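Long-range contact in sefir domain protein (Bacillus cereus F65185, PDB 5Y8E), which probably takes part in signalling by means of a SEFIR domain, a TIR-like module that binds other SEFIR domains: residues I55-K67 with K99-F113. Residues are numbered along the deposited sequence; the frame is centred on the assembly and turned at random.
Sequences IKIADKVLVICDK and KFIPISLGEENGEYF
Lys99 reaches across to the C-terminal end of helix 47-57 just before strand 100-104 settles beside strand 60-65, and its amine gathers carbonyls where the helix ends. CB stands 4.1 Å from Asp59 O, and CG comes closer to that carbonyl oxygen, at 3.6 Å. Beyond CG the chain runs extended, carrying CD and CE past Ala58 O. NZ then donates to Ile55 O, in the last turn, at 2.8 Å and to Ala58 O, just beyond it, at 2.9 Å, both times in the carbonyl plane.

From there the strands run parallel, Val61 beside Phe100 and Cys65 beside Ser104, as neighbours in the central sheet of a SEFIR domain. Six backbone hydrogen bonds join them, from Val61 N to Lys99 O through Leu105 N to Cys65 O. On one face Leu62 CD2 packs on Ile101 CB (3.8 Å) and Ile64 CD1 on Ile103 CD1, beneath helices 13-29 and 131-143. On the other, Phe100 CD1 touches both Val61 CB and Val63 CG2, while the ring stacks with Tyr92.

Farther along, Lys67 CB sits over one face of the Phe113 ring in a CH-pi contact, 4.0 Å from its centroid; Glu107 CA lies against the opposite face. The lysine chain starts out anti to the backbone N, then bends at chi3 (-101°), which takes CE past Phe113 CE1. NZ forms a salt bridge with Glu108 OE2 (2.7 Å), approaching from above the carboxylate plane. Two lysines thus flank the apolar strand pair: Lys99 would probably offset the partial negative charge of the helix C-terminus, and Lys67 ties the beta hairpin to the start of helix 67-75.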
loop_
_atom_site.group_PDB
_atom_site.type_symbol
_atom_site.label_atom_id
_atom_site.label_comp_id
_atom_site.label_asym_id
_atom_site.label_seq_id
_atom_site.Cartn_x
_atom_site.Cartn_y
_atom_site.Cartn_z
ATOM N N ILE A 55 2.286 8.838 -4.164
ATOM C CA ILE A 55 2.707 8.726 -2.773
ATOM C C ILE A 55 2.826 10.115 -2.159
ATOM O O ILE A 55 2.418 10.337 -1.015
ATOM C CB ILE A 55 4.033 7.941 -2.645
ATOM C CG1 ILE A 55 3.791 6.458 -2.957
ATOM C CG2 ILE A 55 4.634 8.109 -1.250
ATOM C CD1 ILE A 55 5.070 5.625 -3.093
ATOM N N LYS A 56 3.361 11.058 -2.933
ATOM C CA LYS A 56 3.531 12.419 -2.442
ATOM C C LYS A 56 2.200 13.080 -2.085
ATOM O O LYS A 56 2.089 13.750 -1.048
ATOM C CB LYS A 56 4.274 13.269 -3.475
ATOM C CG LYS A 56 4.472 14.701 -3.026
ATOM C CD LYS A 56 5.082 15.558 -4.119
ATOM C CE LYS A 56 5.287 16.979 -3.632
ATOM N NZ LYS A 56 6.341 17.041 -2.580
ATOM N N ILE A 57 1.190 12.885 -2.929
ATOM C CA ILE A 57 -0.099 13.551 -2.714
ATOM C C ILE A 57 -1.083 12.786 -1.833
ATOM O O ILE A 57 -2.072 13.356 -1.369
ATOM C CB ILE A 57 -0.787 13.939 -4.041
ATOM C CG1 ILE A 57 -1.200 12.694 -4.829
ATOM C CG2 ILE A 57 0.119 14.863 -4.856
ATOM C CD1 ILE A 57 -1.990 13.001 -6.105
ATOM N N ALA A 58 -0.822 11.507 -1.587
ATOM C CA ALA A 58 -1.714 10.721 -0.731
ATOM C C ALA A 58 -1.550 11.047 0.748
ATOM O O ALA A 58 -0.454 11.388 1.200
ATOM C CB ALA A 58 -1.477 9.247 -0.949
ATOM N N ASP A 59 -2.635 10.909 1.501
ATOM C CA ASP A 59 -2.554 10.943 2.957
ATOM C C ASP A 59 -2.052 9.591 3.464
ATOM O O ASP A 59 -1.247 9.516 4.400
ATOM C CB ASP A 59 -3.924 11.249 3.561
ATOM C CG ASP A 59 -4.473 12.584 3.118
ATOM O OD1 ASP A 59 -3.792 13.615 3.319
ATOM O OD2 ASP A 59 -5.583 12.603 2.555
ATOM N N LYS A 60 -2.533 8.522 2.840
ATOM C CA LYS A 60 -2.138 7.173 3.231
ATOM C C LYS A 60 -1.770 6.387 1.985
ATOM O O LYS A 60 -2.343 6.601 0.912
ATOM C CB LYS A 60 -3.274 6.468 3.984
ATOM C CG LYS A 60 -3.637 7.088 5.341
ATOM C CD LYS A 60 -2.510 6.923 6.353
ATOM C CE LYS A 60 -2.977 7.190 7.793
ATOM N NZ LYS A 60 -3.457 8.574 7.960
ATOM N N VAL A 61 -0.813 5.474 2.129
ATOM C CA VAL A 61 -0.392 4.624 1.018
ATOM C C VAL A 61 -0.553 3.170 1.439
ATOM O O VAL A 61 0.134 2.699 2.351
ATOM C CB VAL A 61 1.083 4.880 0.631
ATOM C CG1 VAL A 61 1.523 3.905 -0.457
ATOM C CG2 VAL A 61 1.279 6.323 0.156
ATOM N N LEU A 62 -1.469 2.455 0.795
ATOM C CA LEU A 62 -1.600 1.031 1.076
ATOM C C LEU A 62 -0.550 0.292 0.264
ATOM O O LEU A 62 -0.430 0.508 -0.947
ATOM C CB LEU A 62 -2.992 0.528 0.705
ATOM C CG LEU A 62 -4.185 1.281 1.287
ATOM C CD1 LEU A 62 -5.493 0.508 1.072
ATOM C CD2 LEU A 62 -3.970 1.615 2.774
ATOM N N VAL A 63 0.222 -0.565 0.922
ATOM C CA VAL A 63 1.242 -1.335 0.214
ATOM C C VAL A 63 0.760 -2.770 0.206
ATOM O O VAL A 63 0.737 -3.426 1.248
ATOM C CB VAL A 63 2.628 -1.230 0.879
ATOM C CG1 VAL A 63 3.680 -1.876 -0.014
ATOM C CG2 VAL A 63 3.000 0.223 1.126
ATOM N N ILE A 64 0.329 -3.241 -0.959
ATOM C CA ILE A 64 -0.279 -4.564 -1.049
ATOM C C ILE A 64 0.826 -5.607 -1.134
ATOM O O ILE A 64 1.383 -5.882 -2.205
ATOM C CB ILE A 64 -1.244 -4.690 -2.240
ATOM C CG1 ILE A 64 -2.284 -3.564 -2.211
ATOM C CG2 ILE A 64 -1.909 -6.060 -2.233
ATOM C CD1 ILE A 64 -3.034 -3.430 -0.879
ATOM N N CYS A 65 1.145 -6.184 0.012
ATOM C CA CYS A 65 2.293 -7.062 0.093
ATOM C C CYS A 65 1.919 -8.519 -0.088
ATOM O O CYS A 65 1.791 -9.263 0.887
ATOM C CB CYS A 65 2.993 -6.858 1.428
ATOM S SG CYS A 65 3.780 -5.244 1.600
ATOM N N ASP A 66 1.726 -8.929 -1.337
ATOM C CA ASP A 66 1.712 -10.354 -1.629
ATOM C C ASP A 66 3.153 -10.810 -1.850
ATOM O O ASP A 66 4.081 -9.990 -1.806
ATOM C CB ASP A 66 0.781 -10.696 -2.807
ATOM C CG ASP A 66 1.183 -10.019 -4.118
ATOM O OD1 ASP A 66 1.995 -9.063 -4.115
ATOM O OD2 ASP A 66 0.651 -10.442 -5.166
ATOM N N LYS A 67 3.348 -12.105 -2.064
ATOM C CA LYS A 67 4.698 -12.647 -2.215
ATOM C C LYS A 67 5.431 -11.977 -3.375
ATOM O O LYS A 67 6.612 -11.632 -3.266
ATOM C CB LYS A 67 4.647 -14.161 -2.417
ATOM C CG LYS A 67 5.995 -14.790 -2.725
ATOM C CD LYS A 67 5.930 -16.304 -2.652
ATOM C CE LYS A 67 6.501 -16.803 -1.331
ATOM N NZ LYS A 67 6.271 -18.264 -1.102
ATOM N N LYS A 99 2.824 7.425 6.647
ATOM C CA LYS A 99 1.957 7.335 5.471
ATOM C C LYS A 99 1.630 5.906 5.080
ATOM O O LYS A 99 0.553 5.643 4.540
ATOM C CB LYS A 99 2.580 8.032 4.255
ATOM C CG LYS A 99 2.344 9.525 4.190
ATOM C CD LYS A 99 2.357 10.002 2.733
ATOM C CE LYS A 99 2.433 11.498 2.675
ATOM N NZ LYS A 99 2.341 12.007 1.287
ATOM N N PHE A 100 2.552 4.978 5.334
ATOM C CA PHE A 100 2.403 3.625 4.793
ATOM C C PHE A 100 1.554 2.713 5.668
ATOM O O PHE A 100 1.731 2.673 6.893
ATOM C CB PHE A 100 3.777 2.980 4.552
ATOM C CG PHE A 100 4.625 3.714 3.554
ATOM C CD1 PHE A 100 4.342 3.637 2.193
ATOM C CD2 PHE A 100 5.706 4.483 3.975
ATOM C CE1 PHE A 100 5.120 4.319 1.266
ATOM C CE2 PHE A 100 6.488 5.170 3.065
ATOM C CZ PHE A 100 6.200 5.085 1.703
ATOM N N ILE A 101 0.626 2.004 5.031
ATOM C CA ILE A 101 -0.120 0.923 5.670
ATOM C C ILE A 101 0.108 -0.353 4.867
ATOM O O ILE A 101 -0.581 -0.616 3.872
ATOM C CB ILE A 101 -1.626 1.218 5.744
ATOM C CG1 ILE A 101 -1.888 2.539 6.464
ATOM C CG2 ILE A 101 -2.385 0.059 6.432
ATOM C CD1 ILE A 101 -3.352 2.978 6.412
ATOM N N PRO A 102 1.102 -1.144 5.277
ATOM C CA PRO A 102 1.375 -2.394 4.567
ATOM C C PRO A 102 0.307 -3.421 4.901
ATOM O O PRO A 102 -0.044 -3.564 6.072
ATOM C CB PRO A 102 2.728 -2.831 5.142
ATOM C CG PRO A 102 3.329 -1.571 5.729
ATOM C CD PRO A 102 2.138 -0.843 6.277
ATOM N N ILE A 103 -0.217 -4.099 3.885
ATOM C CA ILE A 103 -1.164 -5.192 4.089
ATOM C C ILE A 103 -0.508 -6.469 3.590
ATOM O O ILE A 103 -0.232 -6.604 2.392
ATOM C CB ILE A 103 -2.474 -4.959 3.315
ATOM C CG1 ILE A 103 -3.083 -3.592 3.656
ATOM C CG2 ILE A 103 -3.479 -6.079 3.606
ATOM C CD1 ILE A 103 -4.291 -3.223 2.772
ATOM N N SER A 104 -0.243 -7.403 4.498
ATOM C CA SER A 104 0.393 -8.668 4.125
ATOM C C SER A 104 -0.644 -9.702 3.717
ATOM O O SER A 104 -1.548 -10.041 4.492
ATOM C CB SER A 104 1.250 -9.214 5.272
ATOM O OG SER A 104 1.993 -10.350 4.856
ATOM N N LEU A 105 -0.524 -10.192 2.488
ATOM C CA LEU A 105 -1.428 -11.216 1.988
ATOM C C LEU A 105 -0.723 -12.549 2.133
ATOM O O LEU A 105 0.003 -12.977 1.240
ATOM C CB LEU A 105 -1.782 -10.959 0.522
ATOM C CG LEU A 105 -2.407 -9.593 0.237
ATOM C CD1 LEU A 105 -2.905 -9.528 -1.200
ATOM C CD2 LEU A 105 -3.533 -9.303 1.211
ATOM N N GLY A 106 -0.905 -13.186 3.280
ATOM C CA GLY A 106 -0.217 -14.433 3.555
ATOM C C GLY A 106 1.115 -14.208 4.244
ATOM O O GLY A 106 1.464 -13.081 4.606
ATOM N N GLU A 107 1.864 -15.290 4.423
ATOM C CA GLU A 107 3.110 -15.233 5.166
ATOM C C GLU A 107 4.040 -16.360 4.747
ATOM O O GLU A 107 3.631 -17.308 4.070
ATOM C CB GLU A 107 2.825 -15.335 6.665
ATOM C CG GLU A 107 2.173 -16.643 7.066
ATOM C CD GLU A 107 2.012 -16.780 8.560
ATOM O OE1 GLU A 107 2.820 -17.504 9.178
ATOM O OE2 GLU A 107 1.077 -16.164 9.113
ATOM N N GLU A 108 5.295 -16.257 5.162
ATOM C CA GLU A 108 6.300 -17.254 4.830
ATOM C C GLU A 108 7.291 -17.354 5.983
ATOM O O GLU A 108 7.729 -16.331 6.514
ATOM C CB GLU A 108 7.017 -16.846 3.544
ATOM C CG GLU A 108 7.929 -17.904 2.963
ATOM C CD GLU A 108 8.403 -17.545 1.566
ATOM O OE1 GLU A 108 8.902 -16.416 1.372
ATOM O OE2 GLU A 108 8.268 -18.399 0.662
ATOM N N ASN A 109 7.626 -18.580 6.378
ATOM C CA ASN A 109 8.568 -18.806 7.474
ATOM C C ASN A 109 8.123 -18.078 8.741
ATOM O O ASN A 109 8.944 -17.542 9.487
ATOM C CB ASN A 109 9.978 -18.359 7.065
ATOM C CG ASN A 109 10.396 -18.912 5.713
ATOM O OD1 ASN A 109 10.054 -20.042 5.358
ATOM N ND2 ASN A 109 11.140 -18.115 4.951
ATOM N N GLY A 110 6.812 -18.031 8.951
ATOM C CA GLY A 110 6.246 -17.418 10.138
ATOM C C GLY A 110 6.279 -15.901 10.160
ATOM O O GLY A 110 6.056 -15.294 11.210
ATOM N N GLU A 111 6.555 -15.282 9.014
ATOM C CA GLU A 111 6.603 -13.821 8.947
ATOM C C GLU A 111 5.800 -13.251 7.797
ATOM O O GLU A 111 5.652 -13.886 6.752
ATOM C CB GLU A 111 8.042 -13.328 8.831
ATOM C CG GLU A 111 8.924 -13.740 9.985
ATOM C CD GLU A 111 10.269 -14.236 9.514
ATOM O OE1 GLU A 111 10.914 -13.523 8.714
ATOM O OE2 GLU A 111 10.677 -15.345 9.931
ATOM N N TYR A 112 5.302 -12.035 8.002
ATOM C CA TYR A 112 4.566 -11.304 6.980
ATOM C C TYR A 112 5.408 -11.006 5.750
ATOM O O TYR A 112 6.618 -10.770 5.842
ATOM C CB TYR A 112 4.042 -9.985 7.552
ATOM C CG TYR A 112 2.916 -10.158 8.541
ATOM C CD1 TYR A 112 2.009 -11.198 8.407
ATOM C CD2 TYR A 112 2.766 -9.284 9.611
ATOM C CE1 TYR A 112 0.985 -11.363 9.302
ATOM C CE2 TYR A 112 1.742 -9.439 10.513
ATOM C CZ TYR A 112 0.854 -10.483 10.352
ATOM O OH TYR A 112 -0.177 -10.660 11.247
ATOM N N PHE A 113 4.754 -11.027 4.595
ATOM C CA PHE A 113 5.362 -10.511 3.385
ATOM C C PHE A 113 5.504 -9.014 3.571
ATOM O O PHE A 113 4.523 -8.274 3.569
ATOM C CB PHE A 113 4.505 -10.838 2.165
ATOM C CG PHE A 113 4.441 -12.306 1.854
ATOM C CD1 PHE A 113 5.604 -13.050 1.715
ATOM C CD2 PHE A 113 3.218 -12.944 1.715
ATOM C CE1 PHE A 113 5.548 -14.401 1.433
ATOM C CE2 PHE A 113 3.155 -14.293 1.434
ATOM C CZ PHE A 113 4.321 -15.022 1.296
HETATM O O HOH W 1 1.221 -13.733 -1.549
#